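Local atomic coordinates of sialidase B (Streptococcus pneumoniae serotype 4, PDB entry 4XHB), a protein that removes terminal sialic acid residues from oligosaccharides, glycoproteins and glycolipids by hydrolysing alpha-(2->3), alpha-(2->6) and alpha-(2->8) glycosidic linkages. Residues P209-L214 with A617-P622; Y451-Q456 with A469-G474. The protein carries 1 engineered substitution. All coordinates share one frame; numbering follows the deposited sequence.

Interaction 1 (P209-L214 with A617-P622); sequences PTLYTL and AITELP. With 17Y ((1R,2S)-cyclopentane-1,2-diol), chain B.
The cyclopentane-1,2-diol lies on one face of the Tyr212 ring, its atom CAF 3.7 Å above the plane and over the ring centre, while the diol oxygen OAA lies close to both segments. The Tyr212 CB points away from residues 617-622, and the first torsion, with CG anti to the backbone N (chi1 -162°), sets the ring against the diol's CAF. The amide of Thr213 donates to the diol OAA over 3.0 Å in an almost straight bond (173°). Thr619 OG1 stands 2.8 Å from the same OAA and equally 2.8 Å from Thr213 OG1, so its single proton may go to either acceptor. Thr213 OG1 donates a hydrogen bond to Glu620 O at 2.7 Å, from above the carbonyl plane. Beyond this polar knot the contact is apolar. Leu211 rests its CG 3.9 Å from Ala617 CB, and its CB packs against the methyl CG2 of Thr619; at the far end, Thr213 CG2 meets Pro622 CD at 3.8 Å. The Glu620 side chain leads away from residues 209-214, its OE2 hydrogen-bonded to Ser561 and His624. The case illustrates how segments some 400 residues apart in sequence run roughly alongside each other, about 20° apart, with side chains rather than a backbone ladder joining them. Residues 209-214 pair with strand 219-226, through Thr210 to Ser222 and Tyr212 to Leu220, and residues 617-620 pair with strand 626-631. The contact therefore joins two separate sheets of the sialidase beta-propeller, close to Arg207 and Tyr615, inferred by similarity to bind substrate and to act as nucleophile, with strand 286-294 against Thr210 and Tyr212.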
ATOM      1  N   PRO A 209      -2.418   0.955   4.252  1.00 10.72           N
ATOM      2  CA  PRO A 209      -2.337   2.154   5.097  1.00  9.14           C
ATOM      3  C   PRO A 209      -3.390   2.166   6.206  1.00  9.21           C
ATOM      4  O   PRO A 209      -4.469   1.590   6.037  1.00  9.70           O
ATOM      5  CB  PRO A 209      -2.627   3.290   4.107  1.00 10.92           C
ATOM      6  CG  PRO A 209      -3.496   2.655   3.046  1.00 10.52           C
ATOM      7  CD  PRO A 209      -2.938   1.257   2.904  1.00  8.15           C
ATOM      8  N   THR A 210      -3.074   2.813   7.331  1.00  9.54           N
ATOM      9  CA  THR A 210      -4.065   3.072   8.375  1.00  8.16           C
ATOM     10  C   THR A 210      -3.931   4.530   8.825  1.00 10.56           C
ATOM     11  O   THR A 210      -2.883   5.146   8.627  1.00  8.49           O
ATOM     12  CB  THR A 210      -3.885   2.170   9.608  1.00  9.63           C
ATOM     13  OG1 THR A 210      -2.784   2.639  10.399  1.00 10.32           O
ATOM     14  CG2 THR A 210      -3.649   0.693   9.198  1.00  9.15           C
ATOM     15  N   LEU A 211      -4.996   5.067   9.423  1.00  8.08           N
ATOM     16  CA  LEU A 211      -4.963   6.407  10.018  1.00 10.04           C
ATOM     17  C   LEU A 211      -5.838   6.398  11.257  1.00  8.61           C
ATOM     18  O   LEU A 211      -6.872   5.732  11.280  1.00 10.08           O
ATOM     19  CB  LEU A 211      -5.503   7.472   9.055  1.00  8.42           C
ATOM     20  CG  LEU A 211      -4.667   7.953   7.863  1.00  8.59           C
ATOM     21  CD1 LEU A 211      -5.523   8.805   6.930  1.00  8.57           C
ATOM     22  CD2 LEU A 211      -3.449   8.757   8.328  1.00 10.48           C
ATOM     23  N   TYR A 212      -5.436   7.149  12.278  1.00  9.16           N
ATOM     24  CA  TYR A 212      -6.218   7.236  13.506  1.00 10.12           C
ATOM     25  C   TYR A 212      -5.902   8.560  14.196  1.00 10.38           C
ATOM     26  O   TYR A 212      -4.737   8.882  14.418  1.00 10.59           O
ATOM     27  CB  TYR A 212      -5.896   6.061  14.445  1.00 10.55           C
ATOM     28  CG  TYR A 212      -6.949   5.840  15.525  1.00 10.95           C
ATOM     29  CD1 TYR A 212      -7.018   6.672  16.637  1.00 10.76           C
ATOM     30  CD2 TYR A 212      -7.882   4.808  15.418  1.00 11.89           C
ATOM     31  CE1 TYR A 212      -7.986   6.482  17.622  1.00 14.82           C
ATOM     32  CE2 TYR A 212      -8.850   4.601  16.402  1.00 10.92           C
ATOM     33  CZ  TYR A 212      -8.900   5.442  17.498  1.00 11.39           C
ATOM     34  OH  TYR A 212      -9.868   5.256  18.472  1.00 11.74           O
ATOM     35  N   THR A 213      -6.941   9.325  14.524  1.00  9.60           N
ATOM     36  CA  THR A 213      -6.754  10.610  15.199  1.00 11.87           C
ATOM     37  C   THR A 213      -6.759  10.419  16.711  1.00 11.77           C
ATOM     38  O   THR A 213      -7.737   9.936  17.280  1.00  9.74           O
ATOM     39  CB  THR A 213      -7.849  11.614  14.794  1.00 11.99           C
ATOM     40  OG1 THR A 213      -7.859  11.733  13.367  1.00 12.47           O
ATOM     41  CG2 THR A 213      -7.589  13.008  15.418  1.00 10.42           C
ATOM     42  N   LEU A 214      -5.653  10.794  17.352  1.00  9.93           N
ATOM     43  CA  LEU A 214      -5.514  10.642  18.802  1.00 11.73           C
ATOM     44  C   LEU A 214      -6.110  11.831  19.562  1.00 13.06           C
ATOM     45  O   LEU A 214      -6.272  12.917  18.999  1.00 11.33           O
ATOM     46  CB  LEU A 214      -4.039  10.470  19.175  1.00 10.67           C
ATOM     47  CG  LEU A 214      -3.333   9.334  18.432  1.00 10.82           C
ATOM     48  CD1 LEU A 214      -1.844   9.343  18.772  1.00 12.08           C
ATOM     49  CD2 LEU A 214      -3.984   7.989  18.785  1.00 10.45           C
ATOM     50  N   ALA A 617      -7.332   4.389   4.031  1.00  9.79           N
ATOM     51  CA  ALA A 617      -7.500   4.779   5.417  1.00  8.29           C
ATOM     52  C   ALA A 617      -8.137   6.156   5.419  1.00 10.92           C
ATOM     53  O   ALA A 617      -7.724   7.032   4.661  1.00  9.30           O
ATOM     54  CB  ALA A 617      -6.145   4.851   6.102  1.00  8.73           C
ATOM     55  N   ILE A 618      -9.145   6.352   6.254  1.00 11.27           N
ATOM     56  CA  ILE A 618      -9.707   7.685   6.408  1.00  9.23           C
ATOM     57  C   ILE A 618      -9.808   8.067   7.870  1.00  9.59           C
ATOM     58  O   ILE A 618     -10.036   7.219   8.732  1.00  9.79           O
ATOM     59  CB  ILE A 618     -11.082   7.843   5.731  1.00 11.59           C
ATOM     60  CG1 ILE A 618     -12.062   6.766   6.211  1.00 12.62           C
ATOM     61  CG2 ILE A 618     -10.927   7.816   4.216  1.00 12.53           C
ATOM     62  CD1 ILE A 618     -13.462   6.930   5.637  1.00 16.03           C
ATOM     63  N   THR A 619      -9.621   9.348   8.155  1.00 10.23           N
ATOM     64  CA  THR A 619      -9.826   9.806   9.520  1.00 11.11           C
ATOM     65  C   THR A 619     -10.326  11.241   9.536  1.00 13.77           C
ATOM     66  O   THR A 619     -10.031  12.022   8.627  1.00 12.61           O
ATOM     67  CB  THR A 619      -8.548   9.654  10.391  1.00 14.25           C
ATOM     68  OG1 THR A 619      -8.905   9.719  11.783  1.00 12.65           O
ATOM     69  CG2 THR A 619      -7.512  10.735  10.060  1.00 10.97           C
ATOM     70  N   GLU A 620     -11.115  11.575  10.552  1.00 13.81           N
ATOM     71  CA  GLU A 620     -11.468  12.966  10.771  1.00 11.78           C
ATOM     72  C   GLU A 620     -10.298  13.626  11.496  1.00 10.11           C
ATOM     73  O   GLU A 620      -9.932  13.230  12.606  1.00 11.39           O
ATOM     74  CB  GLU A 620     -12.767  13.103  11.584  1.00 11.46           C
ATOM     75  CG  GLU A 620     -13.187  14.568  11.789  1.00 11.51           C
ATOM     76  CD  GLU A 620     -14.533  14.715  12.488  1.00 14.77           C
ATOM     77  OE1 GLU A 620     -15.173  13.685  12.786  1.00 13.67           O
ATOM     78  OE2 GLU A 620     -14.941  15.874  12.741  1.00 15.27           O
ATOM     79  N   LEU A 621      -9.689  14.606  10.842  1.00  9.50           N
ATOM     80  CA  LEU A 621      -8.606  15.374  11.427  1.00 10.17           C
ATOM     81  C   LEU A 621      -9.186  16.299  12.501  1.00 12.32           C
ATOM     82  O   LEU A 621     -10.382  16.594  12.479  1.00 12.29           O
ATOM     83  CB  LEU A 621      -7.910  16.180  10.337  1.00 11.26           C
ATOM     84  CG  LEU A 621      -7.334  15.302   9.214  1.00 12.11           C
ATOM     85  CD1 LEU A 621      -6.918  16.146   8.010  1.00 10.82           C
ATOM     86  CD2 LEU A 621      -6.159  14.499   9.719  1.00 11.61           C
ATOM     87  N   PRO A 622      -8.348  16.732  13.456  1.00 13.31           N
ATOM     88  CA  PRO A 622      -8.853  17.551  14.569  1.00 15.28           C
ATOM     89  C   PRO A 622      -9.531  18.843  14.134  1.00 16.24           C
ATOM     90  O   PRO A 622     -10.318  19.388  14.911  1.00 18.76           O
ATOM     91  CB  PRO A 622      -7.588  17.869  15.367  1.00 14.76           C
ATOM     92  CG  PRO A 622      -6.709  16.673  15.135  1.00 14.42           C
ATOM     93  CD  PRO A 622      -6.961  16.288  13.685  1.00 11.68           C
TER
HETATM   94  OAA 17Y B 701      -9.719   8.399  14.113  1.00 12.41           O
HETATM   95  CAF 17Y B 701     -10.437   8.213  15.285  1.00 17.61           C
HETATM   96  CAD 17Y B 701     -11.142   9.419  15.628  1.00 20.68           C
HETATM   97  CAC 17Y B 701     -12.423   8.998  16.273  1.00 22.52           C
HETATM   98  CAE 17Y B 701     -12.560   7.523  16.048  1.00 23.16           C
HETATM   99  CAG 17Y B 701     -11.578   7.218  14.969  1.00 18.37           C
HETATM  100  OAB 17Y B 701     -12.003   7.359  13.699  1.00 18.04           O

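Interaction 2 (Y451-Q456 with A469-G474); sequences YLCPGQ and ATYTSG. With 17Y ((1R,2S)-cyclopentane-1,2-diol), chain B.
The CB of Tyr451, rather than its ring, sits over one face of the Tyr471 ring: a CH-pi contact, with CB 3.8 Å from the ring centroid and displaced toward the rim. The aromatic planes themselves are inclined at 32° with centroids 5.8 Å apart. With chi1 at 62°, the Tyr471 ring swings between its own backbone N and carbonyl carbon, which carries it across the neighbouring strand and under that CB. Cys453 approaches the same ring differently, bringing SG in plane to the edge, 3.9 Å from CD1; this is a sulfur-aromatic contact, and SG also packs on Ala469 CB. On the sheet face bearing Leu452 and Thr470, these two side chains cross at about a right angle, Leu452 CD1 lying 3.9 Å from Thr470 CG2.

Backbone bonds set the register: Tyr451 and Tyr471 form an antiparallel hydrogen-bonded pair, with two bonds, and Cys453 N donates to Ala469 O over 3.1 Å. Past Cys453 the strands diverge, and water takes over, one molecule donating to Ala469 O, another linking Gln456 O to Ala469 N.

The pattern is that of an antiparallel beta hairpin, here strands 451-459 and 466-472 in a sheet of the sialidase propeller. Tyr471 lies close to Glu503 and Tyr615, predicted or inferred active-site residues, so its packing probably helps shape the catalytic pocket.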
ATOM      1  N   TYR A 451      -7.587 -13.537  10.948  1.00 12.99           N
ATOM      2  CA  TYR A 451      -6.810 -12.516  10.251  1.00 12.76           C
ATOM      3  C   TYR A 451      -7.286 -11.126  10.643  1.00 13.27           C
ATOM      4  O   TYR A 451      -8.480 -10.829  10.567  1.00 10.89           O
ATOM      5  CB  TYR A 451      -6.942 -12.708   8.745  1.00 12.95           C
ATOM      6  CG  TYR A 451      -6.197 -13.930   8.263  1.00 15.75           C
ATOM      7  CD1 TYR A 451      -4.816 -13.911   8.133  1.00 19.35           C
ATOM      8  CD2 TYR A 451      -6.867 -15.102   7.962  1.00 21.75           C
ATOM      9  CE1 TYR A 451      -4.119 -15.031   7.708  1.00 19.78           C
ATOM     10  CE2 TYR A 451      -6.175 -16.230   7.527  1.00 26.87           C
ATOM     11  CZ  TYR A 451      -4.800 -16.179   7.409  1.00 22.97           C
ATOM     12  OH  TYR A 451      -4.099 -17.286   6.981  1.00 31.58           O
ATOM     13  N   LEU A 452      -6.355 -10.270  11.057  1.00 10.85           N
ATOM     14  CA  LEU A 452      -6.716  -8.921  11.480  1.00 12.06           C
ATOM     15  C   LEU A 452      -7.301  -8.105  10.345  1.00 11.07           C
ATOM     16  O   LEU A 452      -6.799  -8.157   9.226  1.00 13.54           O
ATOM     17  CB  LEU A 452      -5.487  -8.197  12.035  1.00 12.10           C
ATOM     18  CG  LEU A 452      -5.794  -6.890  12.758  1.00  9.34           C
ATOM     19  CD1 LEU A 452      -6.547  -7.156  14.033  1.00 12.04           C
ATOM     20  CD2 LEU A 452      -4.489  -6.182  13.040  1.00 11.24           C
ATOM     21  N   CYS A 453      -8.361  -7.344  10.628  1.00 11.49           N
ATOM     22  CA  CYS A 453      -8.885  -6.401   9.642  1.00  8.30           C
ATOM     23  C   CYS A 453      -8.049  -5.136   9.712  1.00 10.43           C
ATOM     24  O   CYS A 453      -7.977  -4.504  10.757  1.00 10.67           O
ATOM     25  CB  CYS A 453     -10.344  -6.067   9.919  1.00  9.21           C
ATOM     26  SG  CYS A 453     -11.428  -7.523   9.868  1.00 11.71           S
ATOM     27  N   PRO A 454      -7.402  -4.766   8.602  1.00  9.59           N
ATOM     28  CA  PRO A 454      -6.520  -3.597   8.703  1.00 11.10           C
ATOM     29  C   PRO A 454      -7.284  -2.289   8.808  1.00 10.66           C
ATOM     30  O   PRO A 454      -8.376  -2.169   8.251  1.00  9.38           O
ATOM     31  CB  PRO A 454      -5.720  -3.634   7.398  1.00 11.04           C
ATOM     32  CG  PRO A 454      -6.491  -4.503   6.462  1.00 14.88           C
ATOM     33  CD  PRO A 454      -7.294  -5.460   7.303  1.00 10.36           C
ATOM     34  N   GLY A 455      -6.700  -1.323   9.510  1.00  9.07           N
ATOM     35  CA  GLY A 455      -7.285   0.001   9.608  1.00  9.21           C
ATOM     36  C   GLY A 455      -7.368   0.462  11.043  1.00  9.75           C
ATOM     37  O   GLY A 455      -6.343   0.654  11.706  1.00  8.75           O
ATOM     38  N   GLN A 456      -8.589   0.665  11.527  1.00 10.82           N
ATOM     39  CA  GLN A 456      -8.777   1.123  12.902  1.00  9.12           C
ATOM     40  C   GLN A 456      -9.471   0.053  13.741  1.00 10.82           C
ATOM     41  O   GLN A 456     -10.303  -0.691  13.234  1.00 11.92           O
ATOM     42  CB  GLN A 456      -9.651   2.379  12.946  1.00  8.86           C
ATOM     43  CG  GLN A 456      -9.273   3.500  11.978  1.00  8.72           C
ATOM     44  CD  GLN A 456     -10.103   4.759  12.214  1.00 12.30           C
ATOM     45  OE1 GLN A 456     -11.222   4.703  12.749  1.00 10.73           O
ATOM     46  NE2 GLN A 456      -9.563   5.898  11.817  1.00 11.57           N
ATOM     47  N   ALA A 469     -11.831  -5.868  14.831  1.00 11.33           N
ATOM     48  CA  ALA A 469     -12.414  -6.885  13.960  1.00 11.69           C
ATOM     49  C   ALA A 469     -11.318  -7.782  13.373  1.00 11.05           C
ATOM     50  O   ALA A 469     -10.211  -7.324  13.075  1.00 10.93           O
ATOM     51  CB  ALA A 469     -13.236  -6.234  12.831  1.00  9.73           C
ATOM     52  N   THR A 470     -11.633  -9.068  13.241  1.00 11.44           N
ATOM     53  CA  THR A 470     -10.809 -10.012  12.497  1.00 13.97           C
ATOM     54  C   THR A 470     -11.746 -10.908  11.697  1.00 16.09           C
ATOM     55  O   THR A 470     -12.952 -10.894  11.912  1.00 12.22           O
ATOM     56  CB  THR A 470      -9.937 -10.883  13.421  1.00 11.90           C
ATOM     57  OG1 THR A 470     -10.752 -11.857  14.091  1.00 10.80           O
ATOM     58  CG2 THR A 470      -9.208 -10.016  14.465  1.00 11.38           C
ATOM     59  N   TYR A 471     -11.209 -11.681  10.762  1.00 14.13           N
ATOM     60  CA  TYR A 471     -12.065 -12.600  10.031  1.00 13.44           C
ATOM     61  C   TYR A 471     -11.436 -13.985   9.915  1.00 15.11           C
ATOM     62  O   TYR A 471     -10.215 -14.157  10.014  1.00 12.84           O
ATOM     63  CB  TYR A 471     -12.413 -12.046   8.637  1.00 12.53           C
ATOM     64  CG  TYR A 471     -11.204 -11.852   7.732  1.00 13.97           C
ATOM     65  CD1 TYR A 471     -10.445 -10.688   7.796  1.00 12.60           C
ATOM     66  CD2 TYR A 471     -10.811 -12.837   6.832  1.00 15.31           C
ATOM     67  CE1 TYR A 471      -9.338 -10.501   6.982  1.00 11.27           C
ATOM     68  CE2 TYR A 471      -9.692 -12.657   6.010  1.00 12.55           C
ATOM     69  CZ  TYR A 471      -8.974 -11.486   6.088  1.00 15.45           C
ATOM     70  OH  TYR A 471      -7.868 -11.303   5.293  1.00 18.45           O
ATOM     71  N   THR A 472     -12.283 -14.979   9.702  1.00 13.01           N
ATOM     72  CA  THR A 472     -11.793 -16.293   9.324  1.00 13.88           C
ATOM     73  C   THR A 472     -12.868 -16.933   8.462  1.00 18.35           C
ATOM     74  O   THR A 472     -13.817 -16.261   8.051  1.00 15.93           O
ATOM     75  CB  THR A 472     -11.405 -17.159  10.553  1.00 17.16           C
ATOM     76  OG1 THR A 472     -10.888 -18.424  10.116  1.00 19.79           O
ATOM     77  CG2 THR A 472     -12.587 -17.382  11.475  1.00 16.35           C
ATOM     78  N   SER A 473     -12.729 -18.214   8.163  1.00 20.72           N
ATOM     79  CA  SER A 473     -13.709 -18.833   7.296  1.00 20.68           C
ATOM     80  C   SER A 473     -15.067 -18.842   7.976  1.00 15.94           C
ATOM     81  O   SER A 473     -15.208 -19.351   9.081  1.00 20.76           O
ATOM     82  CB  SER A 473     -13.301 -20.251   6.923  1.00 25.54           C
ATOM     83  OG  SER A 473     -14.120 -20.718   5.868  1.00 35.18           O
ATOM     84  N   GLY A 474     -16.056 -18.243   7.322  1.00 17.96           N
ATOM     85  CA  GLY A 474     -17.429 -18.323   7.793  1.00 20.29           C
ATOM     86  C   GLY A 474     -17.870 -17.326   8.851  1.00 21.81           C
ATOM     87  O   GLY A 474     -19.027 -17.355   9.266  1.00 15.82           O
TER
HETATM   88  OAA 17Y B 701      -9.719   8.399  14.113  1.00 12.41           O
HETATM   89  CAF 17Y B 701     -10.437   8.213  15.285  1.00 17.61           C
HETATM   90  CAD 17Y B 701     -11.142   9.419  15.628  1.00 20.68           C
HETATM   91  CAC 17Y B 701     -12.423   8.998  16.273  1.00 22.52           C
HETATM   92  CAE 17Y B 701     -12.560   7.523  16.048  1.00 23.16           C
HETATM   93  CAG 17Y B 701     -11.578   7.218  14.969  1.00 18.37           C
HETATM   94  OAB 17Y B 701     -12.003   7.359  13.699  1.00 18.04           O
HETATM   95  O   HOH W   1      -8.815  -4.754  13.134  1.00 11.30           O
HETATM   96  O   HOH W   2     -10.990  -3.378  13.640  1.00 12.90           O

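Interactions 1 and 2 have centres about 19 Å apart, yet they touch: Gln456 NE2 lies 2.7 Å from Leu211 O, a probable hydrogen bond, and the OE1 of the same amide accepts from the diol oxygen OAB. One small ligand thereby bridges the two contacts. Along the chain, the hairpin of interaction 2 is nested inside the long loop that interaction 1 closes. Interaction 1 lies between two sheets and interaction 2 within a third, where strand 451-459 runs parallel beside strand 286-294, whose side chains meet Thr210, Tyr212 and Leu214. The arrangement is consistent with early and late blades of the sialidase propeller lying side by side round the pocket.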